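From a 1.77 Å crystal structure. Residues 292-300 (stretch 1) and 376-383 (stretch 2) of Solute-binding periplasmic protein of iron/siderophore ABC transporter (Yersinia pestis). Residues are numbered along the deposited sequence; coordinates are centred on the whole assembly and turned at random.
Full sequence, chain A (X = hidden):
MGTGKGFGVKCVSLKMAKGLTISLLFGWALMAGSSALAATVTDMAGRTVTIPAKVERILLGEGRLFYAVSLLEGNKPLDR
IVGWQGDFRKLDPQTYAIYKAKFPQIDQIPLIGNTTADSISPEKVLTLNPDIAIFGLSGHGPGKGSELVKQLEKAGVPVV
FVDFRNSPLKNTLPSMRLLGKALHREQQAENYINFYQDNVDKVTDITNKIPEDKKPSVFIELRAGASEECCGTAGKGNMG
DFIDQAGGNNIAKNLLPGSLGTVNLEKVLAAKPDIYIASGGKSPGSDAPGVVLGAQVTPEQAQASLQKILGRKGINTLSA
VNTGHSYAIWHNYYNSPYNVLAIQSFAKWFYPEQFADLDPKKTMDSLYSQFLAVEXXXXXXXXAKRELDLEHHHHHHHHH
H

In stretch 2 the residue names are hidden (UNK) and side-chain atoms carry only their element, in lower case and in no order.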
# COMPACT_ATOMS: atom_id res chain seq x y z
N VAL A 292 -2.13 4.41 -14.70
CA VAL A 292 -0.96 5.25 -14.49
C VAL A 292 -1.22 6.17 -13.31
O VAL A 292 -2.08 7.07 -13.38
CB VAL A 292 -0.61 6.04 -15.76
CG1 VAL A 292 0.46 7.07 -15.46
CG2 VAL A 292 -0.14 5.08 -16.83
N LEU A 293 -0.50 5.95 -12.20
CA LEU A 293 -0.65 6.71 -10.97
C LEU A 293 0.68 6.72 -10.23
O LEU A 293 1.48 5.79 -10.39
CB LEU A 293 -1.73 6.11 -10.05
CG LEU A 293 -3.16 6.06 -10.58
CD1 LEU A 293 -3.98 5.02 -9.81
CD2 LEU A 293 -3.79 7.43 -10.50
N GLY A 294 0.91 7.77 -9.42
CA GLY A 294 2.10 7.84 -8.59
C GLY A 294 2.65 9.26 -8.49
O GLY A 294 2.04 10.23 -8.93
N ALA A 295 3.86 9.36 -7.91
CA ALA A 295 4.39 10.64 -7.47
C ALA A 295 4.72 11.57 -8.62
O ALA A 295 4.93 12.77 -8.39
CB ALA A 295 5.63 10.44 -6.59
N GLN A 296 4.78 11.05 -9.85
CA GLN A 296 5.12 11.86 -11.02
C GLN A 296 3.99 11.90 -12.03
O GLN A 296 4.20 12.35 -13.17
CB GLN A 296 6.41 11.34 -11.67
CG GLN A 296 7.64 11.39 -10.74
CD GLN A 296 8.88 10.80 -11.39
OE1 GLN A 296 8.85 9.69 -11.92
NE2 GLN A 296 9.97 11.55 -11.35
N VAL A 297 2.80 11.44 -11.66
CA VAL A 297 1.67 11.38 -12.57
C VAL A 297 0.79 12.61 -12.34
O VAL A 297 0.49 12.97 -11.20
CB VAL A 297 0.87 10.08 -12.36
CG1 VAL A 297 -0.40 10.11 -13.18
CG2 VAL A 297 1.74 8.90 -12.75
N THR A 298 0.38 13.26 -13.45
CA THR A 298 -0.52 14.39 -13.41
C THR A 298 -1.96 13.92 -13.49
O THR A 298 -2.23 12.82 -13.98
CB THR A 298 -0.24 15.33 -14.59
OG1 THR A 298 -0.62 14.69 -15.82
CG2 THR A 298 1.23 15.67 -14.65
N PRO A 299 -2.92 14.74 -13.03
CA PRO A 299 -4.34 14.37 -13.20
C PRO A 299 -4.68 13.95 -14.62
O PRO A 299 -5.34 12.93 -14.80
CB PRO A 299 -5.07 15.65 -12.78
CG PRO A 299 -4.17 16.26 -11.75
CD PRO A 299 -2.76 15.97 -12.23
N GLU A 300 -4.20 14.69 -15.63
CA GLU A 300 -4.58 14.38 -17.00
C GLU A 300 -4.07 13.00 -17.43
O GLU A 300 -4.80 12.24 -18.06
CB GLU A 300 -4.05 15.46 -17.95
CG GLU A 300 -4.18 15.09 -19.42
CD GLU A 300 -2.85 14.65 -20.05
OE1 GLU A 300 -2.75 13.47 -20.48
OE2 GLU A 300 -1.90 15.47 -20.11
N UNK A 376 4.56 16.29 -0.99
CA UNK A 376 3.61 15.51 -1.79
C UNK A 376 3.63 15.97 -3.24
O UNK A 376 3.85 17.15 -3.54
c UNK A 376 3.90 17.03 0.10
c UNK A 376 2.46 17.02 -0.31
c UNK A 376 2.25 15.80 -1.13
N UNK A 377 3.43 15.02 -4.14
CA UNK A 377 3.37 15.33 -5.56
C UNK A 377 2.62 14.21 -6.25
O UNK A 377 2.44 13.13 -5.69
c UNK A 377 4.77 15.48 -6.16
o UNK A 377 5.53 14.31 -5.95
N UNK A 378 2.17 14.50 -7.46
CA UNK A 378 1.58 13.47 -8.29
C UNK A 378 0.11 13.19 -7.99
O UNK A 378 -0.60 13.99 -7.37
N UNK A 379 -0.33 12.03 -8.46
CA UNK A 379 -1.74 11.67 -8.50
C UNK A 379 -1.89 10.23 -8.03
O UNK A 379 -1.36 9.31 -8.66
o UNK A 379 -2.07 13.17 -10.37
c UNK A 379 -3.78 11.48 -9.97
c UNK A 379 -2.29 11.82 -9.92
N UNK A 380 -2.64 10.02 -6.94
CA UNK A 380 -2.77 8.70 -6.36
C UNK A 380 -4.20 8.15 -6.40
O UNK A 380 -4.42 7.01 -5.97
c UNK A 380 1.46 8.02 -4.65
c UNK A 380 -2.26 8.72 -4.92
c UNK A 380 1.15 10.39 -4.68
c UNK A 380 1.99 9.30 -4.62
c UNK A 380 -0.22 10.20 -4.79
c UNK A 380 -0.77 8.92 -4.82
o UNK A 380 3.36 9.47 -4.52
c UNK A 380 0.09 7.84 -4.76
N UNK A 381 -5.16 8.91 -6.91
CA UNK A 381 -6.51 8.43 -7.12
C UNK A 381 -7.14 9.32 -8.18
O UNK A 381 -6.66 10.43 -8.44
c UNK A 381 -6.65 11.37 -3.59
c UNK A 381 -5.98 11.99 -2.54
c UNK A 381 -7.33 8.45 -5.82
c UNK A 381 -4.77 9.91 -2.20
c UNK A 381 -7.96 10.88 -5.33
c UNK A 381 -5.05 11.24 -1.85
c UNK A 381 -7.24 9.74 -5.08
c UNK A 381 -6.39 10.03 -3.97
c UNK A 381 -5.43 9.30 -3.26
n UNK A 381 -7.61 11.86 -4.43
N UNK A 382 -8.21 8.83 -8.80
CA UNK A 382 -8.90 9.59 -9.84
C UNK A 382 -10.28 8.99 -10.09
O UNK A 382 -10.48 7.78 -9.98
c UNK A 382 -8.40 10.92 -11.93
c UNK A 382 -8.25 8.41 -11.99
c UNK A 382 -7.66 12.14 -11.45
c UNK A 382 -8.05 9.65 -11.14
N UNK A 383 -11.24 9.85 -10.42
CA UNK A 383 -12.54 9.41 -10.88
C UNK A 383 -12.62 9.55 -12.40
O UNK A 383 -12.15 10.55 -12.96
c UNK A 383 -13.68 10.22 -10.25
o UNK A 383 -14.23 12.69 -7.68
c UNK A 383 -13.35 10.86 -8.92
o UNK A 383 -15.67 11.35 -8.65
c UNK A 383 -14.50 11.69 -8.38

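Position 376 has three side-chain carbons that close a ring onto its own backbone nitrogen, and it makes no contact with stretch 1; this is Pro376. At position 377 a single carbon carries one oxygen, which lies 2.9 Å from Ala295 O. A one-carbon side chain ending in a hydroxyl is serine, and Ser377 OG donates a hydrogen bond to that carbonyl.

Position 378 has no side-chain atoms and is therefore Gly378. Its positive phi of 83° favours glycine, and the surroundings demand it: an ideal CB would fall 2.1 Å from Gly294 O and 2.5 Å from Ala295 C. The bare CA instead approaches two carbonyls in CA-H...O contacts, with Gly378 CA 3.3 Å from Gly294 O and 3.1 Å from Val297 O.

At position 379 the first side-chain carbon forks into one oxygen and one carbon. The oxygen is 2.7 Å from Val297 O and the carbon 4.1 Å from Leu293 CD2; the fork of one oxygen and one carbon makes it Thr379. Its OG1 donates a hydrogen bond to Val297 O, while its hydrocarbon part packs against Leu293 and Val297.

Position 380 bears one carbon and then a six-carbon ring with an oxygen on its far end. Although the CA-to-CB bond points away from stretch 1, the end of the side chain comes nearer: the oxygen lies 3.2 Å from Ala295 CB, and the ring carbon bearing it is 3.9 Å from Gly294 C, which sits over one ring face. This is Tyr380.

Position 381 carries fused five- and six-membered rings holding eight carbons and one nitrogen beyond its first carbon. Its CA-to-CB bond points away, and its side chain stays 6.0 Å or more from stretch 1; this is Trp381. At position 382 four carbons fork at the first, with one arm two carbons long. The CA-to-CB bond points toward stretch 1, and the end carbon of the longer arm comes 4.2 Å from Pro299 O; this is Ile382. Position 383 ends in a carbon with two oxygens after two others and makes no contact, and it is Glu383.

The contact is built around a single antiparallel bridge. Gly294 N donates to Thr379 O at 2.8 Å, and Thr379 N returns a bond to Gly294 O at 3.0 Å. Gly294 O also accepts from Val297 N at 3.1 Å, closing the type I turn that presents the carbonyls of Ala295 and Val297 to the hydroxyls of Ser377 and Thr379. Backbone pairing thus sets the register, these hydroxyls add hydrogen bonds to the two carbonyls, and the absent side chain of Gly378 permits the close approach.

Stretch 2, residues 376-383: PSGTYWIE
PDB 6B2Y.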